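Local coordinates for GTPase activator-like protein (Chaetomium thermophilum, PDB 6SSH) that probably activates a small GTPase by stimulating its GTP hydrolysis, this chain being the Rap/ran-GAP domain of a longer TSC2 protein, at residues 51-65 with 73-85. Residues are numbered along the deposited sequence; the frame is centred on the assembly and turned at random. Where two conformers were deposited one is given.
Sequences QGLDRVNDMDGQYTY and EIVFHVTTQMPTN. With EDO (1,2-ethanediol), chain B; EDO (1,2-ethanediol), chain E.
Leu53 packs against Val75 and His77 at the tight end of this contact, where the loop leading into one hairpin strand folds back over its partner. Its CD1 meets Val75 CG1 at 3.8 Å, and its CG lies 3.7 Å from His77 CD2. The same imidazole gives NE2-H to Gln51 O at 2.9 Å, a bent bond arriving above the carbonyl plane, while ND1 is held by Asp102; the ring is thus gripped at both nitrogens. Between the strands, Phe76 N donates to Tyr65 O at 3.1 Å. Beyond this bond they splay: the segments 63-65 and 73-78 run at 123°, and a threonine hydroxyl and one water take over. Thr64 OG1, anti to its own backbone N (chi1 -165°), gives its proton to Phe76 O at 2.6 Å and accepts one from a water that in turn accepts from Val78 N, so water bridges the opening strands. Farther out, Gly61 packs against the end of the 3-10 segment 79-81 and Met82; Gly61 CA points a hydrogen at Gln81 O and Met82 CA at Asp60 O, and Pro83 CD sits 3.3 Å from Gly61 N. The outer side, with Pro83 exposed and Gln81 and Tyr63 partly so, is looser. The Gln81 amide stands nearly perpendicular (86°) to the Tyr65 ring, with OE1 at the ring edge, and NE2 reaches Tyr63 O through a long 3.3 Å bond from above the carbonyl plane. Two 1,2-ethanediol molecules, probably from the crystallisation liquor, bond to Gln81 here. The contact spans the open end of the hairpin 63-68/73-78 of the mixed sheet, between strands 39-42 and 2-10; helix 28-37 packs on Tyr65, Phe76 and Val78, and helix 93-99 on Leu53 and Met82, with Arg97 salt-bridged to Asp60.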
ATOM      1  N   GLN A  51      12.676   7.624  -2.089  1.00 12.27           N
ATOM      2  CA  GLN A  51      11.423   8.089  -2.650  1.00 11.48           C
ATOM      3  C   GLN A  51      10.659   8.971  -1.695  1.00 11.58           C
ATOM      4  O   GLN A  51       9.442   8.889  -1.535  1.00 12.25           O
ATOM      5  CB  GLN A  51      10.584   6.908  -3.142  1.00 12.82           C
ATOM      6  CG  GLN A  51      11.241   6.106  -4.230  1.00 12.88           C
ATOM      7  CD  GLN A  51      11.254   6.797  -5.560  1.00 17.05           C
ATOM      8  OE1 GLN A  51      10.721   7.876  -5.733  1.00 19.95           O
ATOM      9  NE2 GLN A  51      11.912   6.175  -6.533  1.00 19.45           N
ATOM     10  N   GLY A  52      11.387   9.923  -1.124  1.00 11.57           N
ATOM     11  CA  GLY A  52      10.782  10.930  -0.283  1.00 11.55           C
ATOM     12  C   GLY A  52      10.768  10.632   1.208  1.00 10.26           C
ATOM     13  O   GLY A  52      10.456  11.486   2.039  1.00 12.46           O
ATOM     14  N   LEU A  53      11.019   9.395   1.609  1.00  9.25           N
ATOM     15  CA  LEU A  53      11.049   9.036   3.043  1.00  9.95           C
ATOM     16  C   LEU A  53      12.296   9.611   3.685  1.00 10.49           C
ATOM     17  O   LEU A  53      13.390   9.502   3.144  1.00 11.28           O
ATOM     18  CB  LEU A  53      11.002   7.505   3.217  1.00 10.11           C
ATOM     19  CG  LEU A  53       9.733   6.804   2.748  1.00  9.40           C
ATOM     20  CD1 LEU A  53       9.960   5.319   2.785  1.00  9.27           C
ATOM     21  CD2 LEU A  53       8.564   7.197   3.602  1.00 10.32           C
ATOM     22  N   ASP A  54      12.149  10.208   4.857  1.00 10.74           N
ATOM     23  CA  ASP A  54      13.254  10.879   5.520  1.00 10.22           C
ATOM     24  C   ASP A  54      14.396   9.917   5.820  1.00 10.69           C
ATOM     25  O   ASP A  54      14.230   8.905   6.470  1.00 10.63           O
ATOM     26  CB  ASP A  54      12.746  11.462   6.842  1.00 10.65           C
ATOM     27  CG  ASP A  54      13.823  12.297   7.608  1.00 10.80           C
ATOM     28  OD1 ASP A  54      14.717  12.851   6.987  1.00 12.62           O
ATOM     29  OD2 ASP A  54      13.621  12.354   8.813  1.00 13.89           O
ATOM     30  N   ARG A  55      15.594  10.323   5.403  1.00 11.06           N
ATOM     31  CA  ARG A  55      16.841   9.613   5.701  0.52 11.47           C
ATOM     32  C   ARG A  55      17.670  10.309   6.805  1.00 13.34           C
ATOM     33  O   ARG A  55      18.762   9.853   7.158  1.00 14.38           O
ATOM     34  CB  ARG A  55      17.626   9.383   4.403  0.52 13.27           C
ATOM     35  CG  ARG A  55      18.315  10.598   3.833  0.52 18.60           C
ATOM     36  CD  ARG A  55      18.979  10.294   2.507  0.52 23.04           C
ATOM     37  NE  ARG A  55      20.126   9.418   2.693  0.52 21.13           N
ATOM     38  CZ  ARG A  55      21.269   9.787   3.254  0.52 21.99           C
ATOM     39  NH1 ARG A  55      21.448  11.041   3.630  0.52 23.63           N
ATOM     40  NH2 ARG A  55      22.254   8.924   3.387  0.52 25.44           N
ATOM     41  N   VAL A  56      17.184  11.409   7.349  1.00 11.90           N
ATOM     42  CA  VAL A  56      17.966  12.212   8.336  1.00 12.71           C
ATOM     43  C   VAL A  56      17.568  11.953   9.762  1.00 14.26           C
ATOM     44  O   VAL A  56      18.408  11.673  10.610  1.00 16.69           O
ATOM     45  CB  VAL A  56      17.822  13.725   8.007  1.00 13.43           C
ATOM     46  CG1 VAL A  56      18.669  14.576   8.963  1.00 16.72           C
ATOM     47  CG2 VAL A  56      18.278  13.958   6.643  1.00 15.38           C
ATOM     48  N   ASN A  57      16.286  12.098  10.072  1.00 12.59           N
ATOM     49  CA  ASN A  57      15.825  12.088  11.421  1.00 15.00           C
ATOM     50  C   ASN A  57      14.716  11.141  11.745  1.00 14.24           C
ATOM     51  O   ASN A  57      14.053  11.276  12.763  1.00 14.76           O
ATOM     52  CB  ASN A  57      15.299  13.498  11.873  1.00 19.63           C
ATOM     53  CG  ASN A  57      16.270  14.643  11.641  1.00 30.09           C
ATOM     54  OD1 ASN A  57      17.306  14.720  12.289  1.00 33.20           O
ATOM     55  ND2 ASN A  57      15.897  15.574  10.761  1.00 31.24           N
ATOM     56  N   ASP A  58      14.472  10.152  10.865  1.00 11.78           N
ATOM     57  CA  ASP A  58      13.427   9.144  11.092  1.00 11.75           C
ATOM     58  C   ASP A  58      12.042   9.755  11.247  1.00 11.66           C
ATOM     59  O   ASP A  58      11.174   9.159  11.848  1.00 11.57           O
ATOM     60  CB  ASP A  58      13.729   8.225  12.268  1.00 11.69           C
ATOM     61  CG  ASP A  58      14.940   7.331  12.052  1.00 11.27           C
ATOM     62  OD1 ASP A  58      15.188   6.952  10.869  1.00 11.70           O
ATOM     63  OD2 ASP A  58      15.636   6.976  13.061  1.00 11.94           O
ATOM     64  N   MET A  59      11.813  10.878  10.588  1.00 10.66           N
ATOM     65  CA  MET A  59      10.524  11.525  10.679  1.00 11.24           C
ATOM     66  C   MET A  59       9.397  10.653  10.113  1.00 11.61           C
ATOM     67  O   MET A  59       8.244  10.735  10.569  1.00 12.32           O
ATOM     68  CB  MET A  59      10.579  12.840   9.888  1.00 13.46           C
ATOM     69  CG  MET A  59       9.230  13.553   9.910  1.00 16.21           C
ATOM     70  SD  MET A  59       9.387  15.164   9.067  1.00 21.38           S
ATOM     71  CE  MET A  59       9.489  14.780   7.377  1.00 27.33           C
ATOM     72  N   ASP A  60       9.733   9.832   9.107  1.00 10.51           N
ATOM     73  CA  ASP A  60       8.757   8.950   8.479  1.00 10.19           C
ATOM     74  C   ASP A  60       8.883   7.522   9.020  1.00  9.42           C
ATOM     75  O   ASP A  60       8.329   6.583   8.407  1.00 11.22           O
ATOM     76  CB  ASP A  60       8.943   8.962   6.974  1.00 11.13           C
ATOM     77  CG  ASP A  60       8.670  10.319   6.397  1.00 10.74           C
ATOM     78  OD1 ASP A  60       7.617  10.939   6.737  1.00 12.21           O
ATOM     79  OD2 ASP A  60       9.488  10.858   5.663  1.00 11.94           O
ATOM     80  N   GLY A  61       9.553   7.329  10.150  1.00  9.48           N
ATOM     81  CA  GLY A  61       9.751   6.016  10.716  1.00 10.88           C
ATOM     82  C   GLY A  61      11.180   5.544  10.533  1.00 10.00           C
ATOM     83  O   GLY A  61      11.877   6.039   9.662  1.00 10.18           O
ATOM     84  N   GLN A  62      11.557   4.561  11.321  1.00 10.11           N
ATOM     85  CA  GLN A  62      12.882   3.968  11.233  1.00  9.41           C
ATOM     86  C   GLN A  62      13.048   3.015  10.060  1.00 10.21           C
ATOM     87  O   GLN A  62      14.163   2.867   9.529  1.00 10.74           O
ATOM     88  CB  GLN A  62      13.281   3.294  12.545  1.00 11.05           C
ATOM     89  CG  GLN A  62      13.367   4.266  13.706  1.00 12.21           C
ATOM     90  CD  GLN A  62      13.615   3.554  14.982  1.00 17.59           C
ATOM     91  OE1 GLN A  62      13.907   2.351  15.005  1.00 22.37           O
ATOM     92  NE2 GLN A  62      13.483   4.275  16.087  1.00 23.03           N
ATOM     93  N   TYR A  63      11.976   2.381   9.624  1.00 10.17           N
ATOM     94  CA  TYR A  63      12.015   1.320   8.602  1.00  9.74           C
ATOM     95  C   TYR A  63      10.932   1.461   7.558  1.00 10.75           C
ATOM     96  O   TYR A  63       9.859   1.937   7.845  1.00  9.86           O
ATOM     97  CB  TYR A  63      11.883  -0.049   9.248  1.00  9.64           C
ATOM     98  CG  TYR A  63      13.028  -0.417  10.121  1.00 10.42           C
ATOM     99  CD1 TYR A  63      12.986  -0.162  11.505  1.00 11.40           C
ATOM    100  CD2 TYR A  63      14.189  -1.007   9.613  1.00 10.35           C
ATOM    101  CE1 TYR A  63      14.065  -0.440  12.338  1.00 12.55           C
ATOM    102  CE2 TYR A  63      15.262  -1.323  10.450  1.00 12.26           C
ATOM    103  CZ  TYR A  63      15.197  -1.024  11.785  1.00 12.00           C
ATOM    104  OH  TYR A  63      16.239  -1.339  12.617  1.00 13.54           O
ATOM    105  N   THR A  64      11.226   1.007   6.342  1.00 10.37           N
ATOM    106  CA  THR A  64      10.187   0.714   5.363  1.00  9.40           C
ATOM    107  C   THR A  64      10.471  -0.668   4.764  1.00  9.37           C
ATOM    108  O   THR A  64      11.367  -1.367   5.229  1.00 10.51           O
ATOM    109  CB  THR A  64      10.088   1.819   4.350  1.00  9.52           C
ATOM    110  OG1 THR A  64       8.827   1.591   3.696  1.00 11.24           O
ATOM    111  CG2 THR A  64      11.211   1.850   3.383  1.00 11.81           C
ATOM    112  N   TYR A  65       9.651  -1.040   3.806  1.00  9.36           N
ATOM    113  CA  TYR A  65       9.823  -2.249   3.047  1.00  9.83           C
ATOM    114  C   TYR A  65      10.166  -1.865   1.605  1.00 11.26           C
ATOM    115  O   TYR A  65       9.566  -0.947   1.040  1.00 11.11           O
ATOM    116  CB  TYR A  65       8.535  -3.115   3.098  1.00 11.50           C
ATOM    117  CG  TYR A  65       8.295  -3.716   4.460  1.00 10.43           C
ATOM    118  CD1 TYR A  65       7.601  -3.002   5.434  1.00 11.36           C
ATOM    119  CD2 TYR A  65       8.819  -4.955   4.810  1.00 11.52           C
ATOM    120  CE1 TYR A  65       7.445  -3.523   6.683  1.00 11.90           C
ATOM    121  CE2 TYR A  65       8.649  -5.497   6.042  1.00 13.52           C
ATOM    122  CZ  TYR A  65       7.936  -4.768   6.984  1.00 12.64           C
ATOM    123  OH  TYR A  65       7.766  -5.334   8.236  1.00 16.19           O
ATOM    124  N   GLU A  73      13.286  -0.925  -8.875  1.00 16.92           N
ATOM    125  CA  GLU A  73      13.231  -0.904  -7.426  1.00 17.51           C
ATOM    126  C   GLU A  73      11.850  -0.361  -7.078  1.00 15.22           C
ATOM    127  O   GLU A  73      11.308   0.480  -7.824  1.00 15.94           O
ATOM    128  CB  GLU A  73      14.269   0.046  -6.799  1.00 19.96           C
ATOM    129  CG  GLU A  73      15.701  -0.452  -6.855  1.00 31.14           C
ATOM    130  CD  GLU A  73      16.695   0.528  -6.304  1.00 29.31           C
ATOM    131  OE1 GLU A  73      16.326   1.506  -5.583  1.00 25.22           O
ATOM    132  OE2 GLU A  73      17.886   0.343  -6.616  1.00 43.01           O
ATOM    133  N   ILE A  74      11.292  -0.835  -5.979  1.00 12.65           N
ATOM    134  CA  ILE A  74      10.066  -0.236  -5.438  1.00 11.76           C
ATOM    135  C   ILE A  74      10.341   0.088  -3.989  1.00 12.69           C
ATOM    136  O   ILE A  74      10.741  -0.766  -3.221  1.00 12.71           O
ATOM    137  CB  ILE A  74       8.833  -1.193  -5.463  1.00 13.27           C
ATOM    138  CG1 ILE A  74       8.659  -1.788  -6.826  1.00 14.50           C
ATOM    139  CG2 ILE A  74       7.594  -0.477  -4.958  1.00 15.14           C
ATOM    140  CD1 ILE A  74       7.583  -2.935  -6.804  1.00 19.09           C
ATOM    141  N   VAL A  75      10.047   1.329  -3.581  1.00 10.72           N
ATOM    142  CA  VAL A  75      10.008   1.723  -2.184  1.00 10.22           C
ATOM    143  C   VAL A  75       8.542   1.815  -1.815  1.00 10.10           C
ATOM    144  O   VAL A  75       7.771   2.551  -2.482  1.00 11.30           O
ATOM    145  CB  VAL A  75      10.691   3.057  -1.944  1.00 11.38           C
ATOM    146  CG1 VAL A  75      10.544   3.484  -0.485  1.00 13.21           C
ATOM    147  CG2 VAL A  75      12.157   2.970  -2.305  1.00 13.97           C
ATOM    148  N   PHE A  76       8.138   1.074  -0.787  1.00  9.63           N
ATOM    149  CA  PHE A  76       6.754   1.166  -0.295  1.00  7.79           C
ATOM    150  C   PHE A  76       6.663   2.271   0.754  1.00  9.95           C
ATOM    151  O   PHE A  76       7.603   2.502   1.549  1.00 11.01           O
ATOM    152  CB  PHE A  76       6.289  -0.177   0.265  1.00  8.89           C
ATOM    153  CG  PHE A  76       6.188  -1.240  -0.818  1.00  9.22           C
ATOM    154  CD1 PHE A  76       7.220  -2.143  -0.988  1.00 10.23           C
ATOM    155  CD2 PHE A  76       5.121  -1.235  -1.724  1.00 10.05           C
ATOM    156  CE1 PHE A  76       7.157  -3.106  -2.012  1.00 11.14           C
ATOM    157  CE2 PHE A  76       5.056  -2.194  -2.722  1.00 11.22           C
ATOM    158  CZ  PHE A  76       6.094  -3.102  -2.856  1.00 11.01           C
ATOM    159  N   HIS A  77       5.536   2.968   0.712  1.00  8.60           N
ATOM    160  CA  HIS A  77       5.222   4.025   1.681  1.00  8.17           C
ATOM    161  C   HIS A  77       4.145   3.476   2.568  1.00  8.38           C
ATOM    162  O   HIS A  77       2.962   3.515   2.216  1.00  8.83           O
ATOM    163  CB  HIS A  77       4.752   5.298   1.025  1.00  7.65           C
ATOM    164  CG  HIS A  77       5.758   5.967   0.163  1.00  8.63           C
ATOM    165  ND1 HIS A  77       5.387   6.783  -0.885  1.00  9.27           N
ATOM    166  CD2 HIS A  77       7.109   6.079   0.281  1.00 11.09           C
ATOM    167  CE1 HIS A  77       6.474   7.345  -1.399  1.00 10.19           C
ATOM    168  NE2 HIS A  77       7.541   6.936  -0.700  1.00 10.86           N
ATOM    169  N   VAL A  78       4.521   2.882   3.682  1.00  8.77           N
ATOM    170  CA  VAL A  78       3.634   2.058   4.508  1.00  8.16           C
ATOM    171  C   VAL A  78       3.146   2.945   5.673  1.00  8.53           C
ATOM    172  O   VAL A  78       3.921   3.256   6.568  1.00  8.65           O
ATOM    173  CB  VAL A  78       4.319   0.825   5.041  1.00  8.64           C
ATOM    174  CG1 VAL A  78       3.329  -0.037   5.794  1.00 10.12           C
ATOM    175  CG2 VAL A  78       4.970   0.027   3.855  1.00  9.36           C
ATOM    176  N   THR A  79       1.903   3.349   5.662  1.00  8.60           N
ATOM    177  CA  THR A  79       1.445   4.347   6.645  1.00  8.75           C
ATOM    178  C   THR A  79       1.579   3.805   8.050  1.00  8.69           C
ATOM    179  O   THR A  79       1.890   4.583   8.940  1.00  9.23           O
ATOM    180  CB  THR A  79       0.065   4.890   6.299  1.00  9.82           C
ATOM    181  OG1 THR A  79      -0.870   3.809   6.214  1.00 11.21           O
ATOM    182  CG2 THR A  79       0.108   5.662   4.992  1.00 10.68           C
ATOM    183  N   THR A  80       1.414   2.513   8.308  1.00  8.45           N
ATOM    184  CA  THR A  80       1.553   1.962   9.640  1.00  8.87           C
ATOM    185  C   THR A  80       3.043   1.975  10.107  1.00  9.16           C
ATOM    186  O   THR A  80       3.288   1.839  11.307  1.00 10.73           O
ATOM    187  CB  THR A  80       1.001   0.565   9.799  1.00  9.73           C
ATOM    188  OG1 THR A  80       1.626  -0.305   8.820  1.00 10.67           O
ATOM    189  CG2 THR A  80      -0.535   0.523   9.607  1.00 11.26           C
ATOM    190  N   GLN A  81       4.001   2.111   9.177  1.00  9.26           N
ATOM    191  CA  GLN A  81       5.442   2.252   9.551  1.00 10.59           C
ATOM    192  C   GLN A  81       5.781   3.668   9.997  1.00 10.83           C
ATOM    193  O   GLN A  81       6.894   3.918  10.482  1.00 10.84           O
ATOM    194  CB  GLN A  81       6.348   1.839   8.373  1.00 10.03           C
ATOM    195  CG  GLN A  81       6.344   0.357   8.066  1.00 10.39           C
ATOM    196  CD  GLN A  81       6.917  -0.536   9.144  1.00 11.01           C
ATOM    197  OE1 GLN A  81       6.333  -1.491   9.549  1.00 11.86           O
ATOM    198  NE2 GLN A  81       8.110  -0.195   9.643  1.00 12.82           N
ATOM    199  N   MET A  82       4.905   4.617   9.708  1.00  9.09           N
ATOM    200  CA  MET A  82       5.160   6.038   9.931  1.00  8.48           C
ATOM    201  C   MET A  82       4.617   6.436  11.285  1.00 10.02           C
ATOM    202  O   MET A  82       3.527   6.026  11.656  1.00 11.41           O
ATOM    203  CB  MET A  82       4.513   6.872   8.835  1.00  8.50           C
ATOM    204  CG  MET A  82       4.982   6.507   7.422  1.00  9.17           C
ATOM    205  SD  MET A  82       3.968   7.352   6.212  1.00  9.39           S
ATOM    206  CE  MET A  82       4.549   6.563   4.667  1.00  9.84           C
ATOM    207  N   PRO A  83       5.357   7.269  12.041  1.00  9.97           N
ATOM    208  CA  PRO A  83       4.881   7.643  13.383  1.00 12.31           C
ATOM    209  C   PRO A  83       3.629   8.511  13.314  1.00  9.96           C
ATOM    210  O   PRO A  83       3.429   9.293  12.405  1.00 11.08           O
ATOM    211  CB  PRO A  83       6.061   8.436  13.981  1.00 11.92           C
ATOM    212  CG  PRO A  83       6.910   8.766  12.866  1.00 16.66           C
ATOM    213  CD  PRO A  83       6.666   7.885  11.697  1.00 11.10           C
ATOM    214  N   THR A  84       2.793   8.298  14.338  1.00 10.84           N
ATOM    215  CA  THR A  84       1.616   9.134  14.544  1.00 10.73           C
ATOM    216  C   THR A  84       1.820   9.972  15.787  1.00 11.32           C
ATOM    217  O   THR A  84       2.160   9.435  16.858  1.00 13.52           O
ATOM    218  CB  THR A  84       0.394   8.240  14.740  1.00 11.53           C
ATOM    219  OG1 THR A  84       0.158   7.477  13.540  1.00 12.17           O
ATOM    220  CG2 THR A  84      -0.842   8.993  15.068  1.00 13.57           C
ATOM    221  N   ASN A  85       1.589  11.257  15.648  1.00 10.82           N
ATOM    222  CA  ASN A  85       1.534  12.142  16.809  1.00 12.70           C
ATOM    223  C   ASN A  85       0.444  13.167  16.520  1.00 11.94           C
ATOM    224  O   ASN A  85       0.634  14.048  15.699  1.00 11.99           O
ATOM    225  CB  ASN A  85       2.897  12.821  17.095  1.00 13.75           C
ATOM    226  CG  ASN A  85       2.839  13.722  18.298  1.00 16.24           C
ATOM    227  OD1 ASN A  85       1.846  14.382  18.571  1.00 14.78           O
ATOM    228  ND2 ASN A  85       3.902  13.677  19.095  1.00 21.27           N
TER
HETATM  229  C1  EDO B 301       8.749   2.890  13.303  1.00 16.72           C
HETATM  230  O1  EDO B 301       9.915   3.731  13.516  1.00 17.28           O
HETATM  231  C2  EDO B 301       9.002   1.861  12.209  1.00 15.65           C
HETATM  232  O2  EDO B 301       9.221   2.469  10.951  1.00 12.27           O
HETATM  233  C1  EDO E 304       8.073  -3.859  11.800  1.00 36.58           C
HETATM  234  O1  EDO E 304       7.203  -3.707  10.644  1.00 31.32           O
HETATM  235  C2  EDO E 304       9.401  -3.071  11.833  1.00 30.76           C
HETATM  236  O2  EDO E 304       9.236  -1.643  11.805  1.00 21.09           O
HETATM  237  O   HOH W   1       7.027   3.490   4.720  1.00 13.31           O